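Local coordinates for protein galactose-1-phosphate uridylyltransferase (Pyrobaculum aerophilum str. IM2, PDB 6K9Z) that probably transfers a uridylyl group from UDP-glucose to galactose 1-phosphate, and binds zinc, iron and UDP, at residues Q239-P244 with G271-D276; L230-C235 with K311-S316. The protein carries 1 engineered substitution. All coordinates share one frame; numbering follows the deposited sequence.

Contact 1 (Q239-P244 with G271-D276)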
loop_
_atom_site.group_PDB
_atom_site.type_symbol
_atom_site.label_atom_id
_atom_site.label_comp_id
_atom_site.label_asym_id
_atom_site.label_seq_id
_atom_site.Cartn_x
_atom_site.Cartn_y
_atom_site.Cartn_z
ATOM N N GLN A 239 -8.107 10.329 20.472
ATOM C CA GLN A 239 -7.654 10.105 21.876
ATOM C C GLN A 239 -7.359 8.637 22.222
ATOM O O GLN A 239 -6.723 8.423 23.267
ATOM C CB GLN A 239 -8.684 10.615 22.888
ATOM C CG GLN A 239 -9.825 11.425 22.292
ATOM C CD GLN A 239 -10.995 11.496 23.243
ATOM O OE1 GLN A 239 -10.835 11.680 24.447
ATOM N NE2 GLN A 239 -12.191 11.340 22.703
ATOM N N VAL A 240 -7.774 7.663 21.408
ATOM C CA VAL A 240 -7.565 6.245 21.818
ATOM C C VAL A 240 -6.091 6.039 22.163
ATOM O O VAL A 240 -5.826 5.250 23.031
ATOM C CB VAL A 240 -8.065 5.242 20.759
ATOM C CG1 VAL A 240 -7.290 5.358 19.457
ATOM C CG2 VAL A 240 -8.020 3.816 21.291
ATOM N N ALA A 241 -5.161 6.742 21.522
ATOM C CA ALA A 241 -3.711 6.574 21.825
ATOM C C ALA A 241 -3.177 7.712 22.729
ATOM O O ALA A 241 -2.018 7.664 23.049
ATOM C CB ALA A 241 -2.927 6.410 20.532
ATOM N N GLY A 242 -3.953 8.700 23.154
ATOM C CA GLY A 242 -3.435 9.728 24.086
ATOM C C GLY A 242 -3.037 11.018 23.376
ATOM O O GLY A 242 -3.078 12.078 24.032
ATOM N N ILE A 243 -2.657 10.954 22.089
ATOM C CA ILE A 243 -2.335 12.133 21.228
ATOM C C ILE A 243 -3.072 11.946 19.909
ATOM O O ILE A 243 -3.286 10.804 19.510
ATOM C CB ILE A 243 -0.817 12.267 20.994
ATOM C CG1 ILE A 243 -0.214 10.972 20.428
ATOM C CG2 ILE A 243 -0.088 12.735 22.263
ATOM C CD1 ILE A 243 1.297 10.933 20.411
ATOM N N PRO A 244 -3.375 13.012 19.137
ATOM C CA PRO A 244 -3.998 12.837 17.827
ATOM C C PRO A 244 -3.194 11.843 16.991
ATOM O O PRO A 244 -1.988 11.801 17.058
ATOM C CB PRO A 244 -4.001 14.222 17.193
ATOM C CG PRO A 244 -3.918 15.128 18.416
ATOM C CD PRO A 244 -2.973 14.406 19.354
ATOM N N GLY A 271 -6.332 4.369 10.929
ATOM C CA GLY A 271 -5.531 5.057 11.950
ATOM C C GLY A 271 -4.173 4.436 12.035
ATOM O O GLY A 271 -4.093 3.173 12.166
ATOM N N MET A 272 -3.124 5.251 11.944
ATOM C CA MET A 272 -1.791 4.702 11.587
ATOM C C MET A 272 -0.885 4.608 12.818
ATOM O O MET A 272 0.276 4.282 12.655
ATOM C CB MET A 272 -1.143 5.477 10.438
ATOM C CG MET A 272 -1.960 5.412 9.152
ATOM S SD MET A 272 -2.096 3.668 8.601
ATOM C CE MET A 272 -0.479 3.475 7.881
ATOM N N TYR A 273 -1.384 4.807 14.040
ATOM C CA TYR A 273 -0.591 4.512 15.266
ATOM C C TYR A 273 -0.938 3.101 15.746
ATOM O O TYR A 273 -2.102 2.772 15.823
ATOM C CB TYR A 273 -0.849 5.508 16.388
ATOM C CG TYR A 273 -0.182 6.860 16.276
ATOM C CD1 TYR A 273 0.847 7.114 15.385
ATOM C CD2 TYR A 273 -0.514 7.866 17.158
ATOM C CE1 TYR A 273 1.477 8.355 15.336
ATOM C CE2 TYR A 273 0.100 9.108 17.133
ATOM C CZ TYR A 273 1.094 9.359 16.216
ATOM O OH TYR A 273 1.724 10.563 16.182
ATOM N N ARG A 274 0.127 2.352 16.208
ATOM C CA ARG A 274 -0.133 1.082 16.925
ATOM C C ARG A 274 -0.791 1.455 18.272
ATOM O O ARG A 274 -0.739 2.629 18.715
ATOM C CB ARG A 274 1.150 0.253 17.122
ATOM C CG ARG A 274 1.756 -0.291 15.832
ATOM C CD ARG A 274 3.051 -1.061 16.087
ATOM N NE ARG A 274 3.587 -1.586 14.825
ATOM C CZ ARG A 274 4.339 -0.923 13.937
ATOM N NH1 ARG A 274 4.653 0.353 14.122
ATOM N NH2 ARG A 274 4.764 -1.548 12.842
ATOM N N PRO A 275 -1.337 0.594 19.096
ATOM C CA PRO A 275 -1.837 0.874 20.444
ATOM C C PRO A 275 -0.782 1.511 21.362
ATOM O O PRO A 275 -1.163 2.287 22.216
ATOM C CB PRO A 275 -2.305 -0.509 20.929
ATOM C CG PRO A 275 -2.758 -1.184 19.674
ATOM C CD PRO A 275 -1.696 -0.777 18.658
ATOM N N ASP A 276 0.501 1.232 21.110
ATOM C CA ASP A 276 1.647 1.810 21.860
ATOM C C ASP A 276 2.035 3.209 21.343
ATOM O O ASP A 276 3.039 3.702 21.827
ATOM C CB ASP A 276 2.838 0.850 21.852
ATOM C CG ASP A 276 3.426 0.572 20.486
ATOM O OD1 ASP A 276 3.059 1.275 19.539
ATOM O OD2 ASP A 276 4.264 -0.343 20.388
#
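The backbones of A241 and P275 make the nearest approach here, 6.2 Å between their CA atoms, where the chain leaving a helix passes the loop behind a strand, and the side chain of Y273 reaches across to meet A241, I243 and P244. A241 and I243 meet its ring at the edge. The CB of A241 sits near the ring plane, 4.4 Å from Y273 CD2. Farther out, I243 CG1 comes to the same edge, 3.8 Å from Y273 CE2, and the two side chains cross at about a right angle. With chi1 at 54°, CG1 of the isoleucine is tucked between the two backbone arms and directed at the ring, CD1 following along the same ring atom. P244 adds its carbonyl, whose O lies obliquely to the ring, 3.4 Å from Y273 CE2. The turn that brings these groups together ends helix 220-240: G242 N bonds back to Q239 O over 2.8 Å, and G242 takes a positive phi (99°), a conformation in which any side chain would collide with the A241 carbonyl oxygen. From there the chain runs on to strand 247-252 of the large antiparallel half-barrel sheet, while Y273 follows the neighbouring strand 266-271. The phenol OH of Y273 hydrogen-bonds E131 OE1, beyond the two segments. An alanine in place of Y273 is likely to leave A241 and I243 without their apolar partner and E131 without its hydroxyl mate. The tyrosine side chain also touches P246, in the loop just after P244.

Contact 2 (L230-C235 with K311-S316); sequences LKITLC and KCLKHS. With ACT (acetate ion), chain F.
C235 and C312 are joined covalently, SG to SG at 2.1 Å, with a chi3 of -83° close to the relaxed right-angle twist of a disulfide. Beside that bond runs the side chain of I232, three residues earlier on the helix. Its CB branches into two arms. The shorter, CG2, lies anti to the backbone N, which turns it to the incoming loop: it packs 4.3 Å from C312 CB and 4.0 Å from L313 CD2, the isoleucine and leucine side chains crossing at about a right angle. The longer arm starts at CG1, 4.2 Å from C312 O, and ends at CD1, which rests 3.7 Å from OXT of an acetate ion, probably picked up from the crystallisation liquor. The disulfide ties helix 220-240, packed on the outer side of the half-barrel against strand 202-208 and helix 96-114, to the C-terminal tail that follows helix 298-309. On the helix, C235 SG extends away from its own backbone N (chi1 173°) to reach the tail, and both cysteines point their CB toward the other segment. Past L313 the tail runs alongside the acetate. K314 N donates a hydrogen bond to acetate O at 3.0 Å, with an N-H...O angle of 157°. K231 NZ turns away to hydrogen-bond the carbonyls of S92 and L94; K231 NZ and K314 NZ stay 5.3 Å apart, like charges not in contact.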
loop_
_atom_site.group_PDB
_atom_site.type_symbol
_atom_site.label_atom_id
_atom_site.label_comp_id
_atom_site.label_asym_id
_atom_site.label_seq_id
_atom_site.Cartn_x
_atom_site.Cartn_y
_atom_site.Cartn_z
ATOM N N LEU A 230 -18.918 10.048 11.336
ATOM C CA LEU A 230 -17.546 10.503 11.026
ATOM C C LEU A 230 -16.990 11.303 12.208
ATOM O O LEU A 230 -15.871 11.016 12.657
ATOM C CB LEU A 230 -17.562 11.353 9.758
ATOM C CG LEU A 230 -17.745 10.559 8.464
ATOM C CD1 LEU A 230 -17.940 11.485 7.262
ATOM C CD2 LEU A 230 -16.545 9.657 8.267
ATOM N N LYS A 231 -17.734 12.253 12.725
ATOM C CA LYS A 231 -17.242 13.087 13.829
ATOM C C LYS A 231 -16.887 12.194 15.008
ATOM O O LYS A 231 -15.811 12.390 15.615
ATOM C CB LYS A 231 -18.291 14.138 14.195
ATOM C CG LYS A 231 -17.875 15.070 15.305
ATOM C CD LYS A 231 -18.854 16.237 15.527
ATOM C CE LYS A 231 -18.536 17.060 16.755
ATOM N NZ LYS A 231 -17.288 17.813 16.586
ATOM N N ILE A 232 -17.815 11.329 15.421
ATOM C CA ILE A 232 -17.623 10.558 16.678
ATOM C C ILE A 232 -16.484 9.543 16.479
ATOM O O ILE A 232 -15.698 9.374 17.427
ATOM C CB ILE A 232 -18.959 9.949 17.121
ATOM C CG1 ILE A 232 -19.850 11.107 17.604
ATOM C CG2 ILE A 232 -18.737 8.915 18.209
ATOM C CD1 ILE A 232 -21.271 10.728 17.923
ATOM N N THR A 233 -16.399 8.881 15.323
ATOM C CA THR A 233 -15.365 7.829 15.058
ATOM C C THR A 233 -13.986 8.519 15.055
ATOM O O THR A 233 -13.035 8.062 15.720
ATOM C CB THR A 233 -15.687 7.038 13.780
ATOM O OG1 THR A 233 -16.921 6.343 13.914
ATOM C CG2 THR A 233 -14.569 6.066 13.460
ATOM N N LEU A 234 -13.871 9.663 14.385
ATOM C CA LEU A 234 -12.545 10.329 14.274
ATOM C C LEU A 234 -12.183 10.919 15.639
ATOM O O LEU A 234 -11.011 10.919 16.012
ATOM C CB LEU A 234 -12.590 11.334 13.134
ATOM C CG LEU A 234 -12.684 10.696 11.753
ATOM C CD1 LEU A 234 -12.874 11.767 10.690
ATOM C CD2 LEU A 234 -11.468 9.824 11.450
ATOM N N CYS A 235 -13.155 11.389 16.406
ATOM C CA CYS A 235 -12.933 11.880 17.782
ATOM C C CYS A 235 -12.314 10.752 18.621
ATOM O O CYS A 235 -11.318 10.978 19.324
ATOM C CB CYS A 235 -14.222 12.421 18.377
ATOM S SG CYS A 235 -14.107 12.865 20.125
ATOM N N LYS A 311 -16.190 8.850 25.391
ATOM C CA LYS A 311 -15.883 10.233 25.839
ATOM C C LYS A 311 -16.276 11.243 24.746
ATOM O O LYS A 311 -16.402 12.435 25.104
ATOM C CB LYS A 311 -14.405 10.333 26.243
ATOM C CG LYS A 311 -13.933 9.254 27.217
ATOM C CD LYS A 311 -12.410 9.208 27.434
ATOM C CE LYS A 311 -11.836 10.505 27.990
ATOM N NZ LYS A 311 -12.669 11.113 29.065
ATOM N N CYS A 312 -16.573 10.803 23.507
ATOM C CA CYS A 312 -16.995 11.692 22.377
ATOM C C CYS A 312 -18.532 11.819 22.274
ATOM O O CYS A 312 -19.006 12.583 21.391
ATOM C CB CYS A 312 -16.467 11.170 21.057
ATOM S SG CYS A 312 -14.649 11.074 21.102
ATOM N N LEU A 313 -19.266 10.990 23.018
ATOM C CA LEU A 313 -20.755 10.960 22.929
ATOM C C LEU A 313 -21.364 12.094 23.749
ATOM O O LEU A 313 -20.834 12.438 24.796
ATOM C CB LEU A 313 -21.287 9.608 23.423
ATOM C CG LEU A 313 -20.775 8.391 22.657
ATOM C CD1 LEU A 313 -21.236 7.128 23.341
ATOM C CD2 LEU A 313 -21.255 8.414 21.216
ATOM N N LYS A 314 -22.481 12.630 23.257
ATOM C CA LYS A 314 -23.152 13.800 23.834
ATOM C C LYS A 314 -24.395 13.305 24.559
ATOM O O LYS A 314 -24.805 13.975 25.509
ATOM C CB LYS A 314 -23.491 14.808 22.733
ATOM C CG LYS A 314 -22.248 15.364 22.008
ATOM C CD LYS A 314 -21.583 16.492 22.798
ATOM C CE LYS A 314 -20.172 16.867 22.355
ATOM N NZ LYS A 314 -20.136 17.494 21.004
ATOM N N HIS A 315 -24.982 12.188 24.124
ATOM C CA HIS A 315 -26.279 11.802 24.737
ATOM C C HIS A 315 -26.562 10.290 24.656
ATOM O O HIS A 315 -27.688 9.913 24.962
ATOM C CB HIS A 315 -27.352 12.703 24.116
ATOM C CG HIS A 315 -27.704 12.308 22.725
ATOM N ND1 HIS A 315 -27.036 12.812 21.600
ATOM C CD2 HIS A 315 -28.640 11.460 22.271
ATOM C CE1 HIS A 315 -27.581 12.261 20.508
ATOM N NE2 HIS A 315 -28.551 11.431 20.910
ATOM N N SER A 316 -25.614 9.423 24.305
ATOM C CA SER A 316 -25.991 8.016 23.967
ATOM C C SER A 316 -25.190 6.936 24.723
ATOM O O SER A 316 -24.627 7.265 25.780
ATOM C CB SER A 316 -26.018 7.864 22.497
ATOM O OG SER A 316 -24.710 7.767 21.992
HETATM C C ACT F . -24.179 11.007 20.519
HETATM O O ACT F . -23.552 12.088 20.534
HETATM O OXT ACT F . -24.608 10.369 19.468
HETATM C CH3 ACT F . -24.423 10.410 21.810
#

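How the contacts relate
Contacts 1 and 2 both use helix 220-240, with centres 16 Å apart on the same side of the chain's centre. Contact 2 uses the later part of the helix, short of its end; contact 1 takes the end itself and the turn beyond. Along the chain the order is 230-235, 239-244, 271-276, 311-316, so contact 1 is nested inside the loop that contact 2 closes. They also touch directly: Q239 of contact 1 packs against C312 of contact 2. All four segments belong to the C-terminal domain, away from the metal and UDP sites. One helix is thus fastened to the loop after strand 266-271 by apolar packing and to the C-terminal tail by a covalent link.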